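Local coordinates for calcineurin-like phosphoesterase domain-containing protein (Aquifex aeolicus, PDB 1XM7) that has no established function but is probably a hydrolase built on the calcineurin-like phosphoesterase fold, at residues T35-V40 against D45-L50; Y99-H104 against R132-K137. All coordinates share one frame; numbering follows the deposited sequence.

Overall arrangement
Taken together, the two contacts illustrate how a two-sheet phosphoesterase fold covers each sheet with helices on its outer side. Interaction 1 is largely buried and joins the end of helix 29-38 to strand 46-49, inside the five-stranded sheet. Interaction 2 is a surface contact, where helix 125-137 covers strand 99-104 at the margin of the four-stranded sheet. A leucine pair and a carboxylate held by backbone N-H groups carry the first; the second is apolar, with an isoleucine methyl over a tyrosine ring. Their centres are about 22 Å apart, yet they touch between the sheets, where Tyr48 OH lies 3.9 Å from Ile102 CG2.

Interaction 1 of 2, residues T35-V40 against D45-L50; sequences TNLLKV and DTLYHL
Asp45 faces Val40 across the turn, and its carboxylate is held through both oxygens. OD1 accepts a hydrogen bond from Lys42 N and OD2 one from Met3 N, which should restrict its rotation. Asp45 OD1 also comes to 3.4 Å from Val40 O, but both are acceptors and the pair is not hydrogen-bonded. Lys42 serves both oxygens, its backbone N bonding Asp45 OD1 and its NZ bonding Val40 O, which probably offsets their repulsion.

Helix 29-38 ends just before this turn, Lys39 being the first residue to leave helical angles. Lys39 N still reaches Thr35 O at 3.1 Å, after which an inverse gamma turn centred on Lys39 is closed by a weak bond of 3.0 Å from Val40 N to Leu38 O.

The apolar half of the contact is a meeting of methyls. Leu37 CD2 lies 4.0 Å from Leu47 CD2 and 4.2 Å from Leu47 CD1, reaching both branches of its partner, and the two side chains cross at about a right angle. Leu47 leaves the strand toward the helix, and a chi1 of 174° sets CG opposite the backbone N, carrying both methyls out to Leu37.

Trp67 of helix 63-69 touches both leucines, and Tyr5 and Ile7 of strand 4-7 flank Leu47. Helix 29-38 thus packs on the sheet within a beta-alpha-beta unit, its returning strand 46-49 lying between the parallel strands 4-7 and 73-77.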
ATOM      1  N   THR A  35     -14.520   5.409   0.236  1.00 30.61           N
ATOM      2  CA  THR A  35     -15.473   5.521   1.315  1.00 31.44           C
ATOM      3  C   THR A  35     -14.806   5.145   2.624  1.00 31.53           C
ATOM      4  O   THR A  35     -14.860   5.904   3.592  1.00 31.29           O
ATOM      5  CB  THR A  35     -16.681   4.608   1.073  1.00 32.03           C
ATOM      6  OG1 THR A  35     -17.472   5.153   0.012  1.00 33.83           O
ATOM      7  CG2 THR A  35     -17.534   4.498   2.326  1.00 33.49           C
ATOM      8  N   ASN A  36     -14.157   3.984   2.646  1.00 32.28           N
ATOM      9  CA  ASN A  36     -13.484   3.505   3.857  1.00 33.21           C
ATOM     10  C   ASN A  36     -12.365   4.409   4.339  1.00 32.91           C
ATOM     11  O   ASN A  36     -11.984   4.365   5.508  1.00 33.21           O
ATOM     12  CB  ASN A  36     -12.954   2.090   3.640  1.00 34.40           C
ATOM     13  CG  ASN A  36     -14.068   1.047   3.641  1.00 36.01           C
ATOM     14  OD1 ASN A  36     -13.956   0.001   2.998  1.00 39.78           O
ATOM     15  ND2 ASN A  36     -15.145   1.324   4.374  1.00 34.89           N
ATOM     16  N   LEU A  37     -11.833   5.223   3.436  1.00 32.80           N
ATOM     17  CA  LEU A  37     -10.776   6.150   3.807  1.00 33.33           C
ATOM     18  C   LEU A  37     -11.455   7.381   4.350  1.00 34.13           C
ATOM     19  O   LEU A  37     -10.976   8.007   5.294  1.00 33.63           O
ATOM     20  CB  LEU A  37      -9.938   6.547   2.597  1.00 32.06           C
ATOM     21  CG  LEU A  37      -9.026   5.472   2.020  1.00 31.83           C
ATOM     22  CD1 LEU A  37      -8.421   6.004   0.745  1.00 30.99           C
ATOM     23  CD2 LEU A  37      -7.942   5.083   3.024  1.00 30.69           C
ATOM     24  N   LEU A  38     -12.585   7.714   3.738  1.00 35.33           N
ATOM     25  CA  LEU A  38     -13.350   8.881   4.136  1.00 37.71           C
ATOM     26  C   LEU A  38     -13.719   8.840   5.615  1.00 38.11           C
ATOM     27  O   LEU A  38     -13.499   9.808   6.355  1.00 36.72           O
ATOM     28  CB  LEU A  38     -14.630   8.978   3.308  1.00 38.62           C
ATOM     29  CG  LEU A  38     -15.145  10.393   3.026  1.00 40.56           C
ATOM     30  CD1 LEU A  38     -16.539  10.297   2.425  1.00 41.71           C
ATOM     31  CD2 LEU A  38     -15.175  11.220   4.295  1.00 39.86           C
ATOM     32  N   LYS A  39     -14.279   7.718   6.047  1.00 37.85           N
ATOM     33  CA  LYS A  39     -14.693   7.610   7.430  1.00 39.88           C
ATOM     34  C   LYS A  39     -13.627   7.077   8.348  1.00 38.83           C
ATOM     35  O   LYS A  39     -13.827   6.084   9.032  1.00 42.14           O
ATOM     36  CB  LYS A  39     -15.962   6.761   7.544  1.00 41.66           C
ATOM     37  CG  LYS A  39     -15.987   5.498   6.716  1.00 42.80           C
ATOM     38  CD  LYS A  39     -17.378   4.889   6.806  1.00 43.91           C
ATOM     39  CE  LYS A  39     -17.485   3.579   6.061  1.00 45.54           C
ATOM     40  NZ  LYS A  39     -18.739   2.881   6.446  1.00 47.74           N
ATOM     41  N   VAL A  40     -12.499   7.767   8.388  1.00 37.07           N
ATOM     42  CA  VAL A  40     -11.389   7.340   9.217  1.00 33.22           C
ATOM     43  C   VAL A  40     -10.315   8.432   9.291  1.00 33.71           C
ATOM     44  O   VAL A  40      -9.890   8.833  10.380  1.00 34.18           O
ATOM     45  CB  VAL A  40     -10.824   6.015   8.653  1.00 32.67           C
ATOM     46  CG1 VAL A  40      -9.303   6.023   8.644  1.00 31.50           C
ATOM     47  CG2 VAL A  40     -11.360   4.856   9.467  1.00 28.32           C
ATOM     48  N   ASP A  45      -3.866  13.012  10.561  1.00 35.47           N
ATOM     49  CA  ASP A  45      -3.439  11.656  10.258  1.00 33.64           C
ATOM     50  C   ASP A  45      -2.482  11.672   9.072  1.00 32.70           C
ATOM     51  O   ASP A  45      -2.264  12.712   8.445  1.00 31.42           O
ATOM     52  CB  ASP A  45      -4.654  10.794   9.908  1.00 34.66           C
ATOM     53  CG  ASP A  45      -5.627  10.651  11.062  1.00 35.19           C
ATOM     54  OD1 ASP A  45      -6.765  10.192  10.823  1.00 34.78           O
ATOM     55  OD2 ASP A  45      -5.253  10.988  12.204  1.00 37.35           O
ATOM     56  N   THR A  46      -1.913  10.506   8.773  1.00 31.06           N
ATOM     57  CA  THR A  46      -1.004  10.351   7.643  1.00 30.08           C
ATOM     58  C   THR A  46      -1.274   9.000   7.011  1.00 28.60           C
ATOM     59  O   THR A  46      -1.236   7.969   7.687  1.00 29.41           O
ATOM     60  CB  THR A  46       0.481  10.409   8.067  1.00 30.76           C
ATOM     61  OG1 THR A  46       0.755  11.687   8.657  1.00 34.34           O
ATOM     62  CG2 THR A  46       1.394  10.207   6.848  1.00 30.35           C
ATOM     63  N   LEU A  47      -1.553   9.019   5.710  1.00 26.64           N
ATOM     64  CA  LEU A  47      -1.845   7.809   4.948  1.00 24.39           C
ATOM     65  C   LEU A  47      -0.698   7.408   4.030  1.00 22.95           C
ATOM     66  O   LEU A  47      -0.233   8.198   3.203  1.00 23.96           O
ATOM     67  CB  LEU A  47      -3.110   8.021   4.111  1.00 24.17           C
ATOM     68  CG  LEU A  47      -3.538   6.932   3.120  1.00 24.94           C
ATOM     69  CD1 LEU A  47      -3.901   5.645   3.852  1.00 23.81           C
ATOM     70  CD2 LEU A  47      -4.730   7.435   2.321  1.00 25.21           C
ATOM     71  N   TYR A  48      -0.239   6.174   4.183  1.00 22.43           N
ATOM     72  CA  TYR A  48       0.831   5.658   3.341  1.00 23.98           C
ATOM     73  C   TYR A  48       0.256   4.753   2.246  1.00 24.16           C
ATOM     74  O   TYR A  48      -0.431   3.768   2.532  1.00 23.33           O
ATOM     75  CB  TYR A  48       1.849   4.859   4.175  1.00 26.37           C
ATOM     76  CG  TYR A  48       2.668   5.702   5.133  1.00 26.65           C
ATOM     77  CD1 TYR A  48       2.176   6.045   6.397  1.00 28.01           C
ATOM     78  CD2 TYR A  48       3.913   6.205   4.752  1.00 26.40           C
ATOM     79  CE1 TYR A  48       2.908   6.878   7.258  1.00 28.07           C
ATOM     80  CE2 TYR A  48       4.650   7.037   5.600  1.00 27.97           C
ATOM     81  CZ  TYR A  48       4.144   7.369   6.849  1.00 28.57           C
ATOM     82  OH  TYR A  48       4.877   8.188   7.680  1.00 29.54           O
ATOM     83  N   HIS A  49       0.520   5.112   0.990  1.00 23.64           N
ATOM     84  CA  HIS A  49       0.070   4.319  -0.148  1.00 24.37           C
ATOM     85  C   HIS A  49       1.329   3.598  -0.613  1.00 24.30           C
ATOM     86  O   HIS A  49       2.282   4.223  -1.066  1.00 23.86           O
ATOM     87  CB  HIS A  49      -0.463   5.214  -1.260  1.00 24.57           C
ATOM     88  CG  HIS A  49      -1.224   4.470  -2.307  1.00 24.84           C
ATOM     89  ND1 HIS A  49      -0.695   3.392  -2.985  1.00 25.83           N
ATOM     90  CD2 HIS A  49      -2.480   4.637  -2.784  1.00 23.55           C
ATOM     91  CE1 HIS A  49      -1.593   2.928  -3.837  1.00 24.98           C
ATOM     92  NE2 HIS A  49      -2.684   3.666  -3.734  1.00 24.99           N
ATOM     93  N   LEU A  50       1.336   2.278  -0.498  1.00 25.92           N
ATOM     94  CA  LEU A  50       2.527   1.518  -0.847  1.00 25.76           C
ATOM     95  C   LEU A  50       2.592   0.905  -2.243  1.00 25.92           C
ATOM     96  O   LEU A  50       3.151  -0.173  -2.416  1.00 26.95           O
ATOM     97  CB  LEU A  50       2.760   0.444   0.227  1.00 25.74           C
ATOM     98  CG  LEU A  50       2.627   0.963   1.677  1.00 25.63           C
ATOM     99  CD1 LEU A  50       2.964  -0.144   2.643  1.00 24.54           C
ATOM    100  CD2 LEU A  50       3.539   2.152   1.920  1.00 22.61           C
TER

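Interaction 2 of 2, residues Y99-H104 against R132-K137; sequences YKIIEH and REIYFK
Tyr99 and Ile134 bring strand 99-104 and helix 125-137 to their nearest backbone approach, with CA atoms 8.9 Å apart; the next pair, Ile101 CA and Tyr135 CA, stands at 9.3 Å. Such a gap leaves the contact to side chains, and no hydrogen bond spans it. The helix keeps its own regular bonding here, as in Phe136 N to Arg132 O at 2.9 Å.

Ile134 does the work for the helix, and its two branches go to different partners. The longer one ends in CD1, which rests over one face of the Tyr99 ring in a CH-pi contact, 3.7 Å from the ring centroid and 18° off the normal. Ile134 CD1 sits off centre, nearest to Tyr99 CD1 at 3.5 Å. With chi1 at 75°, Tyr99 CG is flanked by both the backbone N and the carbonyl carbon, and the ring stands where its face meets the helix. Ile134 CG2, the short branch, meets Ile101 CD1 at 4.0 Å, the two isoleucine side chains running antiparallel, one alongside the other. Within the strand, Ile101 CG1 lies at the edge of the Tyr99 ring, in its plane, so the ring is met over a face by the helix and at its edge by the strand.

Tyr135 turns away from the strand, and its OH takes a hydrogen bond from Glu165 N and makes a weak one to Asp141 O. Tyr99 and Ile101 also touch Leu110 and Arg108 of strand 107-112. Helix 125-137 links that strand to its parallel neighbour 142-145, a beta-alpha-beta connection, while Ile102 meets Met4 of the other sheet. This layering, two packed sheets with helices outside, is characteristic of calcineurin-like phosphoesterases.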
ATOM      1  N   TYR A  99      11.419   2.807  -1.159  1.00 26.85           N
ATOM      2  CA  TYR A  99      11.101   2.425   0.213  1.00 26.72           C
ATOM      3  C   TYR A  99      11.121   3.637   1.111  1.00 28.09           C
ATOM      4  O   TYR A  99      11.517   4.721   0.701  1.00 28.19           O
ATOM      5  CB  TYR A  99      12.122   1.435   0.760  1.00 26.37           C
ATOM      6  CG  TYR A  99      13.434   2.097   1.107  1.00 24.33           C
ATOM      7  CD1 TYR A  99      14.327   2.478   0.113  1.00 24.28           C
ATOM      8  CD2 TYR A  99      13.759   2.390   2.429  1.00 23.87           C
ATOM      9  CE1 TYR A  99      15.512   3.133   0.424  1.00 24.59           C
ATOM     10  CE2 TYR A  99      14.941   3.049   2.754  1.00 22.80           C
ATOM     11  CZ  TYR A  99      15.810   3.417   1.746  1.00 23.29           C
ATOM     12  OH  TYR A  99      16.974   4.075   2.056  1.00 22.82           O
ATOM     13  N   LYS A 100      10.708   3.436   2.353  1.00 30.32           N
ATOM     14  CA  LYS A 100      10.705   4.504   3.337  1.00 32.99           C
ATOM     15  C   LYS A 100      10.763   3.829   4.681  1.00 33.75           C
ATOM     16  O   LYS A 100      10.074   2.838   4.917  1.00 33.49           O
ATOM     17  CB  LYS A 100       9.426   5.338   3.242  1.00 34.94           C
ATOM     18  CG  LYS A 100       9.594   6.805   3.629  1.00 37.58           C
ATOM     19  CD  LYS A 100       9.679   7.017   5.123  1.00 40.72           C
ATOM     20  CE  LYS A 100       9.645   8.506   5.458  1.00 41.43           C
ATOM     21  NZ  LYS A 100      10.815   9.215   4.864  1.00 42.73           N
ATOM     22  N   ILE A 101      11.604   4.351   5.558  1.00 34.50           N
ATOM     23  CA  ILE A 101      11.714   3.785   6.879  1.00 35.51           C
ATOM     24  C   ILE A 101      11.154   4.748   7.908  1.00 36.32           C
ATOM     25  O   ILE A 101      11.440   5.948   7.888  1.00 34.05           O
ATOM     26  CB  ILE A 101      13.169   3.443   7.210  1.00 34.44           C
ATOM     27  CG1 ILE A 101      13.621   2.295   6.311  1.00 34.05           C
ATOM     28  CG2 ILE A 101      13.293   3.047   8.666  1.00 34.10           C
ATOM     29  CD1 ILE A 101      15.064   1.920   6.461  1.00 32.96           C
ATOM     30  N   ILE A 102      10.316   4.211   8.784  1.00 38.04           N
ATOM     31  CA  ILE A 102       9.714   5.006   9.840  1.00 40.87           C
ATOM     32  C   ILE A 102       9.855   4.241  11.149  1.00 43.23           C
ATOM     33  O   ILE A 102      10.050   3.023  11.142  1.00 43.00           O
ATOM     34  CB  ILE A 102       8.208   5.314   9.552  1.00 38.79           C
ATOM     35  CG1 ILE A 102       7.376   4.037   9.553  1.00 38.00           C
ATOM     36  CG2 ILE A 102       8.066   5.991   8.200  1.00 39.69           C
ATOM     37  CD1 ILE A 102       5.900   4.296   9.368  1.00 34.34           C
ATOM     38  N   GLU A 103       9.781   4.967  12.263  1.00 46.60           N
ATOM     39  CA  GLU A 103       9.900   4.377  13.593  1.00 49.70           C
ATOM     40  C   GLU A 103       8.605   4.638  14.335  1.00 49.92           C
ATOM     41  O   GLU A 103       8.132   5.767  14.384  1.00 51.43           O
ATOM     42  CB  GLU A 103      11.057   5.019  14.361  1.00 52.57           C
ATOM     43  CG  GLU A 103      12.388   4.999  13.621  1.00 59.24           C
ATOM     44  CD  GLU A 103      13.482   5.765  14.353  1.00 63.61           C
ATOM     45  OE1 GLU A 103      14.575   5.960  13.765  1.00 66.32           O
ATOM     46  OE2 GLU A 103      13.250   6.172  15.517  1.00 66.32           O
ATOM     47  N   HIS A 104       8.028   3.599  14.913  1.00 49.66           N
ATOM     48  CA  HIS A 104       6.783   3.770  15.637  1.00 50.36           C
ATOM     49  C   HIS A 104       6.890   3.168  17.031  1.00 52.13           C
ATOM     50  O   HIS A 104       7.194   1.982  17.172  1.00 53.24           O
ATOM     51  CB  HIS A 104       5.646   3.102  14.866  1.00 48.12           C
ATOM     52  CG  HIS A 104       4.306   3.229  15.524  1.00 46.77           C
ATOM     53  ND1 HIS A 104       3.556   2.134  15.901  1.00 44.90           N
ATOM     54  CD2 HIS A 104       3.576   4.318  15.857  1.00 46.15           C
ATOM     55  CE1 HIS A 104       2.421   2.546  16.437  1.00 45.05           C
ATOM     56  NE2 HIS A 104       2.407   3.866  16.421  1.00 46.09           N
ATOM     57  N   ARG A 132      14.618  -7.083   1.314  1.00 30.53           N
ATOM     58  CA  ARG A 132      15.213  -7.916   2.345  1.00 32.53           C
ATOM     59  C   ARG A 132      16.523  -7.264   2.772  1.00 33.31           C
ATOM     60  O   ARG A 132      16.774  -7.051   3.957  1.00 34.42           O
ATOM     61  CB  ARG A 132      15.503  -9.313   1.802  1.00 30.46           C
ATOM     62  CG  ARG A 132      14.293 -10.033   1.261  1.00 31.08           C
ATOM     63  CD  ARG A 132      14.560 -11.532   1.171  1.00 30.47           C
ATOM     64  NE  ARG A 132      15.562 -11.872   0.165  1.00 33.12           N
ATOM     65  CZ  ARG A 132      15.291 -12.106  -1.116  1.00 32.19           C
ATOM     66  NH1 ARG A 132      14.045 -12.041  -1.552  1.00 33.43           N
ATOM     67  NH2 ARG A 132      16.264 -12.408  -1.965  1.00 30.34           N
ATOM     68  N   GLU A 133      17.350  -6.930   1.790  1.00 33.41           N
ATOM     69  CA  GLU A 133      18.632  -6.311   2.074  1.00 34.37           C
ATOM     70  C   GLU A 133      18.486  -5.107   2.985  1.00 32.92           C
ATOM     71  O   GLU A 133      19.148  -5.028   4.024  1.00 33.80           O
ATOM     72  CB  GLU A 133      19.326  -5.923   0.768  1.00 36.35           C
ATOM     73  CG  GLU A 133      20.767  -6.418   0.693  1.00 43.01           C
ATOM     74  CD  GLU A 133      20.956  -7.797   1.335  1.00 46.82           C
ATOM     75  OE1 GLU A 133      20.361  -8.794   0.842  1.00 46.86           O
ATOM     76  OE2 GLU A 133      21.698  -7.874   2.344  1.00 47.84           O
ATOM     77  N   ILE A 134      17.612  -4.178   2.614  1.00 32.26           N
ATOM     78  CA  ILE A 134      17.382  -2.981   3.429  1.00 30.61           C
ATOM     79  C   ILE A 134      16.929  -3.389   4.827  1.00 31.22           C
ATOM     80  O   ILE A 134      17.459  -2.915   5.835  1.00 30.85           O
ATOM     81  CB  ILE A 134      16.283  -2.086   2.822  1.00 28.76           C
ATOM     82  CG1 ILE A 134      16.802  -1.387   1.565  1.00 27.25           C
ATOM     83  CG2 ILE A 134      15.796  -1.085   3.860  1.00 26.24           C
ATOM     84  CD1 ILE A 134      15.708  -0.674   0.787  1.00 26.79           C
ATOM     85  N   TYR A 135      15.934  -4.269   4.867  1.00 31.93           N
ATOM     86  CA  TYR A 135      15.390  -4.754   6.120  1.00 32.96           C
ATOM     87  C   TYR A 135      16.520  -5.159   7.046  1.00 33.04           C
ATOM     88  O   TYR A 135      16.608  -4.678   8.176  1.00 33.63           O
ATOM     89  CB  TYR A 135      14.496  -5.961   5.867  1.00 33.85           C
ATOM     90  CG  TYR A 135      13.703  -6.409   7.078  1.00 35.38           C
ATOM     91  CD1 TYR A 135      12.471  -5.831   7.385  1.00 35.12           C
ATOM     92  CD2 TYR A 135      14.161  -7.445   7.887  1.00 35.78           C
ATOM     93  CE1 TYR A 135      11.712  -6.282   8.460  1.00 36.75           C
ATOM     94  CE2 TYR A 135      13.410  -7.902   8.963  1.00 37.21           C
ATOM     95  CZ  TYR A 135      12.186  -7.323   9.243  1.00 37.38           C
ATOM     96  OH  TYR A 135      11.427  -7.808  10.286  1.00 38.91           O
ATOM     97  N   PHE A 136      17.391  -6.039   6.557  1.00 32.68           N
ATOM     98  CA  PHE A 136      18.516  -6.529   7.352  1.00 32.42           C
ATOM     99  C   PHE A 136      19.514  -5.438   7.720  1.00 32.75           C
ATOM    100  O   PHE A 136      19.882  -5.284   8.886  1.00 31.85           O
ATOM    101  CB  PHE A 136      19.262  -7.635   6.604  1.00 30.46           C
ATOM    102  CG  PHE A 136      18.430  -8.848   6.309  1.00 29.22           C
ATOM    103  CD1 PHE A 136      17.546  -9.356   7.258  1.00 29.21           C
ATOM    104  CD2 PHE A 136      18.567  -9.517   5.087  1.00 30.57           C
ATOM    105  CE1 PHE A 136      16.809 -10.519   6.997  1.00 31.04           C
ATOM    106  CE2 PHE A 136      17.836 -10.679   4.814  1.00 30.76           C
ATOM    107  CZ  PHE A 136      16.955 -11.181   5.771  1.00 30.91           C
ATOM    108  N   LYS A 137      19.954  -4.697   6.708  1.00 34.79           N
ATOM    109  CA  LYS A 137      20.927  -3.627   6.887  1.00 37.14           C
ATOM    110  C   LYS A 137      20.497  -2.608   7.935  1.00 38.16           C
ATOM    111  O   LYS A 137      21.307  -2.180   8.753  1.00 38.67           O
ATOM    112  CB  LYS A 137      21.169  -2.915   5.549  1.00 38.53           C
ATOM    113  CG  LYS A 137      22.084  -1.686   5.610  1.00 40.75           C
ATOM    114  CD  LYS A 137      21.905  -0.827   4.348  1.00 45.21           C
ATOM    115  CE  LYS A 137      22.754   0.458   4.351  1.00 46.12           C
ATOM    116  NZ  LYS A 137      24.206   0.224   4.041  1.00 48.54           N
TER